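Local coordinates for 5-ketofructose reductase (Gluconobacter sp., PDB 7COK), which reduces 5-ketofructose, probably to fructose with a nicotinamide cofactor, and forms a distinct class within the shikimate dehydrogenase family, at residues 71-76 against 89-94; 124-129 against 148-153. All blocks are in the same frame, centred on the assembly; numbering follows the deposited sequence.

Contact 1 (71-76 against 89-94); sequences HKVAVL and IGAVNC
Lys72 and Val92 join the turn that follows strand 64-67 to the link between helix 84-89 and strand 94-98, within the substrate-binding domain of the shikimate dehydrogenase fold. One backbone hydrogen bond ties the two segments: Val92 N donates to Lys72 O at 2.9 Å, almost straight at the hydrogen (171°) but approaching 26° out of the carbonyl plane. The same oxygen takes a weaker CA-H...O contact from Ala91 CA at 3.4 Å. Lys72 CA returns such a contact to Val92 O, which also lies against Lys72 CB and CG.

With CG anti to the carbonyl carbon (chi1 -64°) and the chain extended beyond it, the lysine runs alongside Asn93 in the same direction, and Lys72 CE touches Asn93 CB at 3.9 Å. Beyond this contact, NZ forms a salt bridge with Asp108, while Asn93 OD1 accepts from Thr107 N. The salt bridge is consistent with the Lys-Asp pair found in the active site of shikimate dehydrogenases.

Two apolar side chains pack against Val92. Val75 crosses it at about a right angle, CG1 lying 3.8 Å from Val92 CB, and itself packs on Leu50 and Val54 of helix 50-59. Leu76 reaches in with one branch: CD1 sits 3.7 Å from Val92 N, rests equally close to Ala91 CA, and meets Val92 CG2. Gly90, whose positive phi turns the chain out of helix 84-89, presents its carbonyl to the remaining valine, with Val73 CG2 3.7 Å from Gly90 O.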
ATOM      1  N   HIS A  71       2.614   7.959  17.158  1.00 13.40           N
ATOM      2  CA  HIS A  71       3.850   8.323  16.435  1.00 12.82           C
ATOM      3  C   HIS A  71       4.168   9.807  16.185  1.00 11.96           C
ATOM      4  O   HIS A  71       5.262  10.115  15.730  1.00 13.17           O
ATOM      5  CB  HIS A  71       3.920   7.585  15.096  1.00 12.48           C
ATOM      6  CG  HIS A  71       3.682   6.121  15.226  1.00 12.76           C
ATOM      7  ND1 HIS A  71       4.311   5.358  16.185  1.00 13.48           N
ATOM      8  CD2 HIS A  71       2.917   5.269  14.499  1.00 12.67           C
ATOM      9  CE1 HIS A  71       3.926   4.100  16.053  1.00 14.43           C
ATOM     10  NE2 HIS A  71       3.062   4.024  15.059  1.00 13.75           N
ATOM     11  N   LYS A  72       3.273  10.727  16.539  1.00 11.68           N
ATOM     12  CA  LYS A  72       3.431  12.135  16.119  1.00 12.36           C
ATOM     13  C   LYS A  72       4.656  12.862  16.653  1.00 12.88           C
ATOM     14  O   LYS A  72       5.180  13.733  15.983  1.00 13.32           O
ATOM     15  CB  LYS A  72       2.180  12.972  16.431  1.00 13.13           C
ATOM     16  CG  LYS A  72       0.938  12.531  15.676  1.00 13.67           C
ATOM     17  CD  LYS A  72      -0.230  13.460  15.978  1.00 14.02           C
ATOM     18  CE  LYS A  72      -1.497  13.039  15.253  1.00 15.13           C
ATOM     19  NZ  LYS A  72      -2.606  13.925  15.695  1.00 16.40           N
ATOM     20  N   VAL A  73       5.089  12.511  17.863  1.00 13.82           N
ATOM     21  CA  VAL A  73       6.300  13.097  18.455  1.00 14.17           C
ATOM     22  C   VAL A  73       7.534  12.276  18.035  1.00 14.20           C
ATOM     23  O   VAL A  73       8.558  12.822  17.608  1.00 14.91           O
ATOM     24  CB  VAL A  73       6.166  13.293  19.995  1.00 14.99           C
ATOM     25  CG1 VAL A  73       7.456  13.843  20.586  1.00 14.81           C
ATOM     26  CG2 VAL A  73       5.025  14.256  20.280  1.00 14.62           C
ATOM     27  N   ALA A  74       7.414  10.959  18.129  1.00 14.32           N
ATOM     28  CA  ALA A  74       8.529  10.065  17.855  1.00 14.40           C
ATOM     29  C   ALA A  74       9.036  10.196  16.414  1.00 14.19           C
ATOM     30  O   ALA A  74      10.231  10.099  16.153  1.00 15.18           O
ATOM     31  CB  ALA A  74       8.099   8.635  18.133  1.00 14.88           C
ATOM     32  N   VAL A  75       8.136  10.470  15.471  1.00 14.08           N
ATOM     33  CA  VAL A  75       8.534  10.553  14.071  1.00 14.05           C
ATOM     34  C   VAL A  75       9.541  11.676  13.804  1.00 14.48           C
ATOM     35  O   VAL A  75      10.285  11.588  12.840  1.00 13.69           O
ATOM     36  CB  VAL A  75       7.303  10.613  13.116  1.00 12.91           C
ATOM     37  CG1 VAL A  75       6.693  12.017  13.089  1.00 13.22           C
ATOM     38  CG2 VAL A  75       7.666  10.129  11.720  1.00 13.59           C
ATOM     39  N   LEU A  76       9.584  12.701  14.666  1.00 14.84           N
ATOM     40  CA  LEU A  76      10.520  13.802  14.411  1.00 15.94           C
ATOM     41  C   LEU A  76      11.963  13.320  14.284  1.00 16.80           C
ATOM     42  O   LEU A  76      12.734  13.890  13.502  1.00 17.41           O
ATOM     43  CB  LEU A  76      10.404  14.918  15.451  1.00 17.61           C
ATOM     44  CG  LEU A  76       9.343  15.978  15.159  1.00 19.78           C
ATOM     45  CD1 LEU A  76       7.955  15.500  15.548  1.00 21.67           C
ATOM     46  CD2 LEU A  76       9.727  17.245  15.921  1.00 20.49           C
ATOM     47  N   ILE A  89       4.908  23.306  17.373  1.00 13.68           N
ATOM     48  CA  ILE A  89       4.018  22.333  18.014  1.00 13.21           C
ATOM     49  C   ILE A  89       4.816  21.185  18.632  1.00 13.17           C
ATOM     50  O   ILE A  89       4.488  20.701  19.714  1.00 14.31           O
ATOM     51  CB  ILE A  89       2.951  21.823  17.029  1.00 12.76           C
ATOM     52  CG1 ILE A  89       2.028  22.967  16.619  1.00 12.43           C
ATOM     53  CG2 ILE A  89       2.106  20.717  17.666  1.00 12.91           C
ATOM     54  CD1 ILE A  89       1.212  22.697  15.374  1.00 12.94           C
ATOM     55  N   GLY A  90       5.868  20.750  17.948  1.00 14.06           N
ATOM     56  CA  GLY A  90       6.693  19.657  18.441  1.00 13.25           C
ATOM     57  C   GLY A  90       6.134  18.307  18.071  1.00 13.82           C
ATOM     58  O   GLY A  90       6.408  17.297  18.724  1.00 14.17           O
ATOM     59  N   ALA A  91       5.362  18.289  16.987  1.00 13.13           N
ATOM     60  CA  ALA A  91       4.764  17.059  16.516  1.00 12.66           C
ATOM     61  C   ALA A  91       4.484  17.179  15.020  1.00 12.29           C
ATOM     62  O   ALA A  91       4.263  18.284  14.519  1.00 11.74           O
ATOM     63  CB  ALA A  91       3.490  16.759  17.296  1.00 12.61           C
ATOM     64  N   VAL A  92       4.478  16.030  14.341  1.00 11.78           N
ATOM     65  CA  VAL A  92       4.247  15.917  12.907  1.00 12.02           C
ATOM     66  C   VAL A  92       3.196  14.825  12.647  1.00 11.75           C
ATOM     67  O   VAL A  92       3.264  13.713  13.194  1.00 12.64           O
ATOM     68  CB  VAL A  92       5.575  15.555  12.190  1.00 11.48           C
ATOM     69  CG1 VAL A  92       5.311  14.975  10.802  1.00 12.61           C
ATOM     70  CG2 VAL A  92       6.467  16.771  12.057  1.00 12.99           C
ATOM     71  N   ASN A  93       2.230  15.142  11.792  1.00 11.74           N
ATOM     72  CA  ASN A  93       1.219  14.182  11.399  1.00 12.75           C
ATOM     73  C   ASN A  93       1.168  13.966   9.887  1.00 12.05           C
ATOM     74  O   ASN A  93       0.391  13.147   9.456  1.00 12.31           O
ATOM     75  CB  ASN A  93      -0.166  14.606  11.891  1.00 14.29           C
ATOM     76  CG  ASN A  93      -0.683  15.828  11.152  1.00 14.94           C
ATOM     77  OD1 ASN A  93      -0.102  16.894  11.239  1.00 17.06           O
ATOM     78  ND2 ASN A  93      -1.763  15.670  10.421  1.00 17.84           N
ATOM     79  N   CYS A  94       1.954  14.709   9.102  1.00 11.50           N
ATOM     80  CA  CYS A  94       1.917  14.620   7.647  1.00 12.28           C
ATOM     81  C   CYS A  94       3.328  14.762   7.121  1.00 11.19           C
ATOM     82  O   CYS A  94       3.973  15.811   7.300  1.00 12.18           O
ATOM     83  CB  CYS A  94       1.047  15.736   7.104  1.00 12.05           C
ATOM     84  SG  CYS A  94       0.934  15.784   5.282  1.00 14.74           S
TER

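Contact 2 (124-129 against 148-153); sequences GKRVVI and AAHITI
Arg126 lays its guanidinium flat on the imidazole of His150, the planes 23° apart and Arg126 NH1 over the ring centre, 3.5 Å from His150 CG. A bend at chi3 (64°) folds the arginine back over its neighbour on the parallel strand. At the ring edge, His150 ND1 lies 2.7 Å from a water that donates to Val127 O and also bonds Thr152 OG1, tying side chains of one face to the backbone.

The strands carrying these side chains pair in parallel: Val127 N donates to His150 O, Thr152 N to Val127 O and Ile129 N to Thr152 O, each at 2.8 Å. On the opposite face Ile129 CD1 meets Ile151 CG2 at 3.8 Å, and Val127 and Ile129 pack on helix 134-145, which completes the beta-alpha-beta crossover of a Rossmann-type domain. Arg126 and Val128 also pair with the strand 193-196 region on the other side.

An alanine in place of His150 would probably leave the guanidinium without its flat partner, free to turn, and the water without its imidazole partner. With a cationic group on its face, the imidazole would probably be disfavoured from carrying a second proton.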
ATOM      1  N   GLY A 124      -5.607  39.473  13.709  1.00 17.54           N
ATOM      2  CA  GLY A 124      -6.111  40.497  14.623  1.00 16.80           C
ATOM      3  C   GLY A 124      -7.255  40.060  15.521  1.00 17.85           C
ATOM      4  O   GLY A 124      -7.744  40.856  16.297  1.00 18.32           O
ATOM      5  N   LYS A 125      -7.677  38.804  15.412  1.00 17.12           N
ATOM      6  CA  LYS A 125      -8.825  38.302  16.159  1.00 16.81           C
ATOM      7  C   LYS A 125      -8.486  37.871  17.575  1.00 16.33           C
ATOM      8  O   LYS A 125      -7.343  37.503  17.873  1.00 14.82           O
ATOM      9  CB  LYS A 125      -9.496  37.128  15.412  1.00 18.02           C
ATOM     10  CG  LYS A 125     -10.091  37.449  14.042  1.00 20.43           C
ATOM     11  CD  LYS A 125     -11.119  38.567  14.131  1.00 22.17           C
ATOM     12  CE  LYS A 125     -12.292  38.335  13.203  1.00 23.59           C
ATOM     13  NZ  LYS A 125     -11.881  38.600  11.809  1.00 25.47           N
ATOM     14  N   ARG A 126      -9.497  37.953  18.436  1.00 15.36           N
ATOM     15  CA  ARG A 126      -9.413  37.458  19.804  1.00 15.43           C
ATOM     16  C   ARG A 126     -10.179  36.149  19.900  1.00 14.91           C
ATOM     17  O   ARG A 126     -11.371  36.058  19.565  1.00 14.67           O
ATOM     18  CB  ARG A 126      -9.938  38.495  20.785  1.00 17.19           C
ATOM     19  CG  ARG A 126      -9.209  39.815  20.624  1.00 18.45           C
ATOM     20  CD  ARG A 126      -9.669  40.860  21.618  1.00 19.01           C
ATOM     21  NE  ARG A 126      -9.378  40.497  23.009  1.00 20.35           N
ATOM     22  CZ  ARG A 126      -8.237  40.738  23.657  1.00 20.62           C
ATOM     23  NH1 ARG A 126      -8.126  40.355  24.924  1.00 21.96           N
ATOM     24  NH2 ARG A 126      -7.217  41.343  23.056  1.00 22.52           N
ATOM     25  N   VAL A 127      -9.463  35.117  20.343  1.00 14.14           N
ATOM     26  CA  VAL A 127      -9.906  33.731  20.246  1.00 13.68           C
ATOM     27  C   VAL A 127      -9.944  33.058  21.620  1.00 13.23           C
ATOM     28  O   VAL A 127      -9.038  33.266  22.437  1.00 13.66           O
ATOM     29  CB  VAL A 127      -8.940  32.899  19.376  1.00 13.52           C
ATOM     30  CG1 VAL A 127      -9.451  31.474  19.186  1.00 14.19           C
ATOM     31  CG2 VAL A 127      -8.692  33.540  18.010  1.00 13.80           C
ATOM     32  N   VAL A 128     -10.975  32.241  21.851  1.00 12.58           N
ATOM     33  CA  VAL A 128     -11.064  31.367  23.030  1.00 12.92           C
ATOM     34  C   VAL A 128     -11.061  29.913  22.584  1.00 12.33           C
ATOM     35  O   VAL A 128     -11.893  29.520  21.745  1.00 12.62           O
ATOM     36  CB  VAL A 128     -12.328  31.636  23.882  1.00 13.61           C
ATOM     37  CG1 VAL A 128     -12.488  30.571  24.969  1.00 14.47           C
ATOM     38  CG2 VAL A 128     -12.233  32.995  24.539  1.00 15.02           C
ATOM     39  N   ILE A 129     -10.152  29.115  23.159  1.00 11.60           N
ATOM     40  CA  ILE A 129     -10.084  27.683  22.882  1.00 11.45           C
ATOM     41  C   ILE A 129     -10.443  26.947  24.158  1.00 11.04           C
ATOM     42  O   ILE A 129      -9.798  27.132  25.203  1.00 11.80           O
ATOM     43  CB  ILE A 129      -8.672  27.252  22.437  1.00 11.15           C
ATOM     44  CG1 ILE A 129      -8.217  28.087  21.238  1.00 11.83           C
ATOM     45  CG2 ILE A 129      -8.627  25.723  22.219  1.00 11.83           C
ATOM     46  CD1 ILE A 129      -6.827  27.708  20.742  1.00 12.44           C
ATOM     47  N   ALA A 148      -3.449  35.996  14.617  1.00 16.09           N
ATOM     48  CA  ALA A 148      -4.404  36.277  15.699  1.00 16.41           C
ATOM     49  C   ALA A 148      -3.783  37.170  16.776  1.00 15.81           C
ATOM     50  O   ALA A 148      -2.584  37.080  17.055  1.00 17.40           O
ATOM     51  CB  ALA A 148      -4.962  34.995  16.300  1.00 16.32           C
ATOM     52  N   ALA A 149      -4.594  38.042  17.356  1.00 15.89           N
ATOM     53  CA  ALA A 149      -4.074  38.991  18.357  1.00 15.54           C
ATOM     54  C   ALA A 149      -3.940  38.383  19.756  1.00 15.94           C
ATOM     55  O   ALA A 149      -2.949  38.633  20.470  1.00 17.12           O
ATOM     56  CB  ALA A 149      -4.931  40.250  18.393  1.00 16.03           C
ATOM     57  N   HIS A 150      -4.924  37.576  20.136  1.00 15.45           N
ATOM     58  CA  HIS A 150      -5.069  37.135  21.510  1.00 14.63           C
ATOM     59  C   HIS A 150      -5.746  35.784  21.568  1.00 14.39           C
ATOM     60  O   HIS A 150      -6.787  35.579  20.935  1.00 14.45           O
ATOM     61  CB  HIS A 150      -5.882  38.164  22.314  1.00 15.09           C
ATOM     62  CG  HIS A 150      -5.801  37.958  23.789  1.00 16.18           C
ATOM     63  ND1 HIS A 150      -6.586  37.042  24.450  1.00 16.57           N
ATOM     64  CD2 HIS A 150      -5.001  38.520  24.729  1.00 16.73           C
ATOM     65  CE1 HIS A 150      -6.275  37.043  25.734  1.00 16.89           C
ATOM     66  NE2 HIS A 150      -5.326  37.942  25.932  1.00 17.50           N
ATOM     67  N   ILE A 151      -5.128  34.864  22.309  1.00 14.40           N
ATOM     68  CA  ILE A 151      -5.634  33.499  22.405  1.00 14.19           C
ATOM     69  C   ILE A 151      -5.725  33.122  23.866  1.00 13.92           C
ATOM     70  O   ILE A 151      -4.719  33.136  24.580  1.00 14.49           O
ATOM     71  CB  ILE A 151      -4.776  32.475  21.617  1.00 14.73           C
ATOM     72  CG1 ILE A 151      -4.707  32.850  20.132  1.00 15.36           C
ATOM     73  CG2 ILE A 151      -5.368  31.061  21.740  1.00 14.65           C
ATOM     74  CD1 ILE A 151      -3.562  32.213  19.363  1.00 14.71           C
ATOM     75  N   THR A 152      -6.929  32.760  24.278  1.00 13.01           N
ATOM     76  CA  THR A 152      -7.215  32.349  25.661  1.00 13.29           C
ATOM     77  C   THR A 152      -7.463  30.850  25.609  1.00 13.10           C
ATOM     78  O   THR A 152      -8.296  30.397  24.813  1.00 13.73           O
ATOM     79  CB  THR A 152      -8.447  33.074  26.263  1.00 13.72           C
ATOM     80  OG1 THR A 152      -8.223  34.487  26.299  1.00 15.55           O
ATOM     81  CG2 THR A 152      -8.709  32.600  27.711  1.00 14.31           C
ATOM     82  N   ILE A 153      -6.732  30.087  26.423  1.00 13.48           N
ATOM     83  CA  ILE A 153      -6.887  28.637  26.483  1.00 12.67           C
ATOM     84  C   ILE A 153      -7.515  28.313  27.833  1.00 13.33           C
ATOM     85  O   ILE A 153      -7.023  28.771  28.861  1.00 13.61           O
ATOM     86  CB  ILE A 153      -5.551  27.879  26.278  1.00 13.07           C
ATOM     87  CG1 ILE A 153      -4.891  28.305  24.958  1.00 13.67           C
ATOM     88  CG2 ILE A 153      -5.803  26.385  26.234  1.00 12.65           C
ATOM     89  CD1 ILE A 153      -3.911  29.457  25.075  1.00 14.61           C
TER
HETATM   90  O   HOH W   1      -8.833  35.655  23.866  1.00 17.40           O

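Overall arrangement
The two contacts follow one another along the chain and belong to different domains: contact 1 to the substrate-binding domain, contact 2 to the Rossmann-type domain. Their centres lie 25 Å apart and their nearest atoms about 11 Å, with no direct touch. Helix 134-145 receives Val127 and Ile129 from contact 2 and Ile89, at the start of segment 89-94; the Ile89 carbonyl also accepts from Arg137 NE. Gly131 and Gly133, before that helix, and Ala136 within it fit a Rossmann-type GxGxxA pattern that probably serves the cofactor, although this form is ligand-free. Contact 1 probably borders the substrate site through Lys72 and its partner Asp108, whereas contact 2 pairs two neighbouring strands, the first leading into the likely nucleotide-binding turn.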